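Local coordinates for protein cyanuric acid amidohydrolase (Azorhizobium caulinodans, PDB 4NQ3) that hydrolyses cyanuric acid, opening its s-triazine ring to give carboxybiuret, which spontaneously decarboxylates to biuret in the breakdown of atrazine and melamine, at residues G247-A252 against I350-M355; D258-T263 against G292-K297. One frame throughout, in Å; residues are numbered along the deposited sequence.

Interaction 1: G247-A252 against I350-M355; sequences GPLAIA and IAARTM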
ATOM      1  N   GLY A 247      26.617 -23.062  29.407  1.00 31.38           N
ATOM      2  CA  GLY A 247      26.562 -21.624  29.308  1.00 30.32           C
ATOM      3  C   GLY A 247      25.327 -21.127  30.025  1.00 37.80           C
ATOM      4  O   GLY A 247      24.522 -21.901  30.538  1.00 42.78           O
ATOM      5  N   PRO A 248      25.166 -19.814  30.073  1.00 35.02           N
ATOM      6  CA  PRO A 248      24.052 -19.215  30.803  1.00 32.99           C
ATOM      7  C   PRO A 248      22.723 -19.309  30.062  1.00 36.13           C
ATOM      8  O   PRO A 248      21.661 -19.230  30.675  1.00 40.37           O
ATOM      9  CB  PRO A 248      24.491 -17.759  30.957  1.00 32.23           C
ATOM     10  CG  PRO A 248      25.400 -17.514  29.823  1.00 29.20           C
ATOM     11  CD  PRO A 248      26.087 -18.808  29.518  1.00 29.21           C
ATOM     12  N   LEU A 249      22.773 -19.470  28.748  1.00 36.37           N
ATOM     13  CA  LEU A 249      21.558 -19.332  27.965  1.00 35.43           C
ATOM     14  C   LEU A 249      20.770 -20.635  27.851  1.00 34.94           C
ATOM     15  O   LEU A 249      21.332 -21.685  27.529  1.00 37.65           O
ATOM     16  CB  LEU A 249      21.906 -18.791  26.574  1.00 33.28           C
ATOM     17  CG  LEU A 249      22.390 -17.336  26.466  1.00 26.82           C
ATOM     18  CD1 LEU A 249      22.681 -16.979  25.042  1.00 24.36           C
ATOM     19  CD2 LEU A 249      21.317 -16.403  27.012  1.00 26.55           C
ATOM     20  N   ALA A 250      19.469 -20.557  28.133  1.00 33.50           N
ATOM     21  CA  ALA A 250      18.532 -21.649  27.839  1.00 35.82           C
ATOM     22  C   ALA A 250      17.434 -21.170  26.889  1.00 37.21           C
ATOM     23  O   ALA A 250      17.273 -19.961  26.655  1.00 43.96           O
ATOM     24  CB  ALA A 250      17.918 -22.186  29.093  1.00 31.72           C
ATOM     25  N   ILE A 251      16.668 -22.110  26.351  1.00 34.36           N
ATOM     26  CA  ILE A 251      15.579 -21.738  25.462  1.00 28.13           C
ATOM     27  C   ILE A 251      14.345 -22.482  25.906  1.00 41.70           C
ATOM     28  O   ILE A 251      14.433 -23.630  26.331  1.00 46.56           O
ATOM     29  CB  ILE A 251      15.908 -22.054  23.975  1.00 32.31           C
ATOM     30  CG1 ILE A 251      14.829 -21.511  23.039  1.00 30.79           C
ATOM     31  CG2 ILE A 251      16.130 -23.555  23.760  1.00 33.13           C
ATOM     32  CD1 ILE A 251      15.187 -21.616  21.562  1.00 24.53           C
ATOM     33  N   ALA A 252      13.207 -21.803  25.859  1.00 44.80           N
ATOM     34  CA  ALA A 252      11.917 -22.412  26.144  1.00 30.85           C
ATOM     35  C   ALA A 252      10.996 -22.002  25.012  1.00 35.97           C
ATOM     36  O   ALA A 252      11.293 -21.032  24.311  1.00 40.29           O
ATOM     37  CB  ALA A 252      11.388 -21.953  27.484  1.00 32.51           C
ATOM     38  N   ILE A 350      14.502 -16.906  24.586  1.00 27.31           N
ATOM     39  CA  ILE A 350      15.878 -17.245  24.939  1.00 27.73           C
ATOM     40  C   ILE A 350      16.376 -16.327  26.024  1.00 34.10           C
ATOM     41  O   ILE A 350      16.512 -15.126  25.808  1.00 40.99           O
ATOM     42  CB  ILE A 350      16.823 -17.135  23.765  1.00 26.43           C
ATOM     43  CG1 ILE A 350      16.492 -18.191  22.715  1.00 24.78           C
ATOM     44  CG2 ILE A 350      18.250 -17.297  24.250  1.00 28.04           C
ATOM     45  CD1 ILE A 350      17.373 -18.106  21.527  1.00 23.57           C
ATOM     46  N   ALA A 351      16.631 -16.878  27.201  1.00 32.46           N
ATOM     47  CA  ALA A 351      17.007 -16.036  28.333  1.00 36.97           C
ATOM     48  C   ALA A 351      18.089 -16.678  29.194  1.00 46.41           C
ATOM     49  O   ALA A 351      18.339 -17.877  29.080  1.00 56.58           O
ATOM     50  CB  ALA A 351      15.779 -15.740  29.169  1.00 34.39           C
ATOM     51  N   ALA A 352      18.727 -15.892  30.059  1.00 48.11           N
ATOM     52  CA  ALA A 352      19.580 -16.480  31.088  1.00 48.20           C
ATOM     53  C   ALA A 352      18.784 -16.616  32.393  1.00 54.60           C
ATOM     54  O   ALA A 352      17.825 -15.867  32.637  1.00 50.03           O
ATOM     55  CB  ALA A 352      20.828 -15.655  31.301  1.00 39.92           C
ATOM     56  N   ARG A 353      19.160 -17.590  33.222  1.00 63.90           N
ATOM     57  CA  ARG A 353      18.464 -17.819  34.486  1.00 74.13           C
ATOM     58  C   ARG A 353      18.856 -16.783  35.538  1.00 80.31           C
ATOM     59  O   ARG A 353      20.040 -16.467  35.699  1.00 75.64           O
ATOM     60  CB  ARG A 353      18.739 -19.232  35.012  1.00 76.09           C
ATOM     61  CG  ARG A 353      18.021 -19.552  36.336  1.00 75.67           C
ATOM     62  CD  ARG A 353      17.973 -21.050  36.622  1.00 71.92           C
ATOM     63  NE  ARG A 353      17.088 -21.755  35.695  1.00 69.90           N
ATOM     64  CZ  ARG A 353      15.769 -21.861  35.855  1.00 69.64           C
ATOM     65  NH1 ARG A 353      15.185 -21.307  36.911  1.00 76.40           N
ATOM     66  NH2 ARG A 353      15.030 -22.520  34.970  1.00 64.36           N
ATOM     67  N   THR A 354      17.851 -16.248  36.234  1.00 85.71           N
ATOM     68  CA  THR A 354      18.074 -15.389  37.399  1.00 92.28           C
ATOM     69  C   THR A 354      17.284 -15.913  38.609  1.00 96.17           C
ATOM     70  O   THR A 354      17.315 -15.314  39.688  1.00103.56           O
ATOM     71  CB  THR A 354      17.676 -13.917  37.118  1.00 85.54           C
ATOM     72  OG1 THR A 354      16.251 -13.766  37.223  1.00 75.74           O
ATOM     73  CG2 THR A 354      18.144 -13.488  35.724  1.00 78.46           C
HETATM   74  N   MSE A 355      16.583 -17.035  38.419  1.00 93.11           N
HETATM   75  CA  MSE A 355      15.837 -17.687  39.497  1.00 88.60           C
HETATM   76  C   MSE A 355      15.528 -19.149  39.167  1.00 82.14           C
HETATM   77  O   MSE A 355      15.330 -19.977  40.064  1.00 78.77           O
HETATM   78  CB  MSE A 355      14.537 -16.930  39.788  1.00 89.89           C
HETATM   79  CG  MSE A 355      13.473 -17.042  38.696  1.00 87.44           C
HETATM   80 SE   MSE A 355      11.948 -15.829  38.961  0.64136.84          SE
HETATM   81  CE  MSE A 355      12.878 -14.102  38.879  1.00 72.84           C
TER
HETATM   82  O   HOH W   1      21.567 -18.576  33.254  1.00 52.37           O
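Ile251 and Ile350 face the same side of an antiparallel strand pair and form its main side-chain contact. The pair joins the first and fourth strands, in chain order, of the sheet of predicted repeating unit RU C. The two isoleucines form a non-hydrogen-bonded pair and cross obliquely. Ile251 holds CG1 anti to its backbone N (chi1 -173°). Ile350 holds CG1 anti to its carbonyl carbon, beside the N (chi1 -67°). These torsions bring CG1 of Ile251 to 3.7 Å from CG1 of Ile350, and CD1 of Ile251 also lies against that carbon. The other branch of Ile350, CG2, reaches back to Leu249 CD2 at 4.2 Å. An alanine in place of Ile350 would lose both branches and would probably loosen the packing against Ile251 and Leu249 CD2.

Ala250 and Ala351 put their methyls on the other face. Their backbones form the hydrogen-bonded pair. Ala250 N donates to Ala351 O at 3.1 Å, almost straight (169°). Ala351 N returns a more bent bond to Ala250 O at 3.2 Å. Toward the chain end, one water bridges Pro248 O and Arg353 N.

Strand 249-256 is one of two outer strands of its four-stranded sheet, counted within this chain; strand 345-352 lies next to it. Leu107 of strand 106-113 packs on Leu249, Ile251 and Ile350 and shares a backbone hydrogen bond with Leu249. Strand 235-242 adds Leu239 and Met241 against Ile251.

Interaction 2: D258-T263 against G292-K297; sequences DAIDVT and GRIRGK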
ATOM      1  N   ASP A 258      -3.920 -18.410  19.464  1.00 46.94           N
ATOM      2  CA  ASP A 258      -4.277 -17.404  18.469  1.00 43.54           C
ATOM      3  C   ASP A 258      -3.409 -16.139  18.623  1.00 42.11           C
ATOM      4  O   ASP A 258      -2.437 -16.120  19.391  1.00 36.89           O
ATOM      5  CB  ASP A 258      -5.766 -17.060  18.539  1.00 42.90           C
ATOM      6  CG  ASP A 258      -6.211 -16.647  19.919  1.00 54.43           C
ATOM      7  OD1 ASP A 258      -5.393 -16.048  20.654  1.00 47.27           O
ATOM      8  OD2 ASP A 258      -7.387 -16.926  20.268  1.00 61.95           O
ATOM      9  N   ALA A 259      -3.779 -15.095  17.885  1.00 43.58           N
ATOM     10  CA  ALA A 259      -2.944 -13.911  17.728  1.00 35.90           C
ATOM     11  C   ALA A 259      -2.812 -13.102  19.011  1.00 44.11           C
ATOM     12  O   ALA A 259      -1.931 -12.257  19.118  1.00 47.24           O
ATOM     13  CB  ALA A 259      -3.469 -13.038  16.604  1.00 36.01           C
ATOM     14  N   ILE A 260      -3.672 -13.333  19.989  1.00 39.40           N
ATOM     15  CA  ILE A 260      -3.532 -12.566  21.217  1.00 40.74           C
ATOM     16  C   ILE A 260      -3.281 -13.464  22.422  1.00 56.67           C
ATOM     17  O   ILE A 260      -3.436 -13.045  23.576  1.00 56.83           O
ATOM     18  CB  ILE A 260      -4.755 -11.683  21.486  1.00 43.64           C
ATOM     19  CG1 ILE A 260      -6.022 -12.528  21.537  1.00 45.97           C
ATOM     20  CG2 ILE A 260      -4.868 -10.590  20.436  1.00 42.99           C
ATOM     21  CD1 ILE A 260      -7.239 -11.721  21.782  1.00 49.08           C
ATOM     22  N   ASP A 261      -2.854 -14.693  22.148  1.00 48.01           N
ATOM     23  CA  ASP A 261      -2.560 -15.643  23.212  1.00 48.98           C
ATOM     24  C   ASP A 261      -1.135 -15.440  23.721  1.00 49.56           C
ATOM     25  O   ASP A 261      -0.193 -16.030  23.190  1.00 53.02           O
ATOM     26  CB  ASP A 261      -2.759 -17.075  22.717  1.00 50.62           C
ATOM     27  CG  ASP A 261      -2.619 -18.095  23.826  1.00 59.19           C
ATOM     28  OD1 ASP A 261      -2.883 -17.726  24.996  1.00 68.17           O
ATOM     29  OD2 ASP A 261      -2.254 -19.259  23.527  1.00 56.17           O
ATOM     30  N   VAL A 262      -0.977 -14.596  24.738  1.00 49.29           N
ATOM     31  CA  VAL A 262       0.356 -14.196  25.191  1.00 49.85           C
ATOM     32  C   VAL A 262       0.814 -15.060  26.351  1.00 54.66           C
ATOM     33  O   VAL A 262       1.889 -14.832  26.905  1.00 63.16           O
ATOM     34  CB  VAL A 262       0.421 -12.702  25.605  1.00 47.30           C
ATOM     35  CG1 VAL A 262       0.460 -11.791  24.376  1.00 39.94           C
ATOM     36  CG2 VAL A 262      -0.740 -12.354  26.515  1.00 55.30           C
ATOM     37  N   THR A 263      -0.015 -16.029  26.735  1.00 51.99           N
ATOM     38  CA  THR A 263       0.282 -16.893  27.882  1.00 54.31           C
ATOM     39  C   THR A 263       1.513 -17.818  27.720  1.00 51.58           C
ATOM     40  O   THR A 263       2.257 -18.021  28.680  1.00 52.40           O
ATOM     41  CB  THR A 263      -0.938 -17.753  28.212  1.00 63.14           C
ATOM     42  OG1 THR A 263      -1.540 -18.165  26.982  1.00 77.10           O
ATOM     43  CG2 THR A 263      -1.978 -16.951  28.954  1.00 57.81           C
ATOM     44  N   GLY A 292     -11.216 -16.256   9.561  1.00 48.32           N
ATOM     45  CA  GLY A 292     -11.550 -14.856   9.440  1.00 41.89           C
ATOM     46  C   GLY A 292     -11.965 -14.265  10.765  1.00 38.49           C
ATOM     47  O   GLY A 292     -12.351 -13.097  10.822  1.00 41.56           O
ATOM     48  N   ARG A 293     -11.823 -15.040  11.839  1.00 38.87           N
ATOM     49  CA  ARG A 293     -12.225 -14.571  13.167  1.00 47.05           C
ATOM     50  C   ARG A 293     -11.138 -14.798  14.211  1.00 44.25           C
ATOM     51  O   ARG A 293     -10.348 -15.734  14.100  1.00 42.30           O
ATOM     52  CB  ARG A 293     -13.522 -15.268  13.636  1.00 55.69           C
ATOM     53  CG  ARG A 293     -14.659 -15.313  12.618  1.00 60.77           C
ATOM     54  CD  ARG A 293     -15.976 -15.800  13.228  1.00 67.81           C
ATOM     55  NE  ARG A 293     -17.118 -15.545  12.333  1.00 79.10           N
ATOM     56  CZ  ARG A 293     -17.983 -14.526  12.453  1.00 81.09           C
ATOM     57  NH1 ARG A 293     -17.877 -13.644  13.448  1.00 76.52           N
ATOM     58  NH2 ARG A 293     -18.975 -14.390  11.577  1.00 82.53           N
ATOM     59  N   ILE A 294     -11.105 -13.927  15.219  1.00 46.62           N
ATOM     60  CA  ILE A 294     -10.348 -14.181  16.439  1.00 46.76           C
ATOM     61  C   ILE A 294     -11.315 -14.190  17.631  1.00 49.11           C
ATOM     62  O   ILE A 294     -11.945 -13.164  17.945  1.00 47.81           O
ATOM     63  CB  ILE A 294      -9.242 -13.134  16.659  1.00 37.23           C
ATOM     64  CG1 ILE A 294      -8.334 -13.074  15.425  1.00 37.18           C
ATOM     65  CG2 ILE A 294      -8.465 -13.435  17.943  1.00 37.51           C
ATOM     66  CD1 ILE A 294      -7.228 -12.056  15.514  1.00 36.15           C
ATOM     67  N   ARG A 295     -11.417 -15.357  18.277  1.00 49.64           N
ATOM     68  CA  ARG A 295     -12.294 -15.585  19.435  1.00 40.29           C
ATOM     69  C   ARG A 295     -13.719 -15.099  19.173  1.00 45.61           C
ATOM     70  O   ARG A 295     -14.325 -14.435  20.011  1.00 49.93           O
ATOM     71  CB  ARG A 295     -11.703 -14.926  20.687  1.00 40.45           C
ATOM     72  CG  ARG A 295     -10.300 -15.439  21.018  1.00 40.16           C
ATOM     73  CD  ARG A 295      -9.759 -14.930  22.338  1.00 40.72           C
ATOM     74  NE  ARG A 295      -8.427 -15.457  22.622  1.00 47.76           N
ATOM     75  CZ  ARG A 295      -7.657 -15.071  23.643  1.00 50.31           C
ATOM     76  NH1 ARG A 295      -8.091 -14.132  24.476  1.00 52.28           N
ATOM     77  NH2 ARG A 295      -6.445 -15.611  23.829  1.00 46.98           N
ATOM     78  N   GLY A 296     -14.235 -15.471  18.001  1.00 40.93           N
ATOM     79  CA  GLY A 296     -15.580 -15.172  17.560  1.00 41.78           C
ATOM     80  C   GLY A 296     -15.724 -13.868  16.792  1.00 61.91           C
ATOM     81  O   GLY A 296     -16.689 -13.696  16.042  1.00 59.45           O
ATOM     82  N   LYS A 297     -14.753 -12.966  16.946  1.00 59.36           N
ATOM     83  CA  LYS A 297     -14.850 -11.603  16.407  1.00 54.48           C
ATOM     84  C   LYS A 297     -14.170 -11.552  15.046  1.00 48.88           C
ATOM     85  O   LYS A 297     -13.055 -12.042  14.908  1.00 50.88           O
ATOM     86  CB  LYS A 297     -14.190 -10.602  17.361  1.00 55.03           C
ATOM     87  CG  LYS A 297     -14.637 -10.728  18.817  1.00 60.86           C
ATOM     88  CD  LYS A 297     -16.120 -10.424  19.011  1.00 61.02           C
ATOM     89  CE  LYS A 297     -16.553 -10.639  20.465  1.00 60.20           C
ATOM     90  NZ  LYS A 297     -15.829  -9.747  21.433  1.00 61.14           N
TER
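A type I turn, Asp258 to Asp261, meets the type I' turn of a two-stranded hairpin, Ile294 to Lys297. The long arm between them is Arg295. From CB its chain leaves anti to the carbonyl carbon and runs extended to NE. CG passes Asp258 OD2 at 3.4 Å. CD touches that oxygen and, from another side, Ile260 CD1. NE then makes the salt bridge, donating to the syn lone pair of Asp258 OD2 at 3.0 Å, near the guanidinium plane. CZ lies against CG1 of Ile260, which covers the centre of one guanidinium face. NH2 adds only a weak bond to Asp258 OD1, 3.4 Å long and bent (128°); the carboxylate and guanidinium planes are 45° apart, so this is not a flat bidentate pair. NH1 touches Ile260 CD1 and donates to Gly326 O of the second subunit, so the arginine also ties two chains of the tetramer.

Next to the salt bridge, Ile294 CD1 packs on Ala259 CB at 4.0 Å. Val317 and Phe316 of helix 309-325 back Ala259 and Ile260. Asp258 lies about 9 Å, side chain to ion, from a bound magnesium. Its carboxylate is also held from its own turn: Ile260 N donates to Asp258 OD1 at 3.3 Å, an Asx turn, from above the carboxylate plane.

How the interactions relate
Both contacts belong to the third repeating unit, RU C, as predicted, but their centres lie 29 Å apart. The nearest atoms of interaction 1 and interaction 2 are about 10 Å apart, so the two do not touch. Along the chain, interaction 2 is nested inside the loop closed by interaction 1. Strand 249-256 connects them: its start takes part in interaction 1, and the loop after it, before helix 263-271, in interaction 2. Interaction 1 pairs strands that are neighbours across the unit's sheet. Interaction 2 joins that loop to the hairpin of strands 293-294 and 297-298. No other subunit touches the first contact, while the second lies at a tetramer interface.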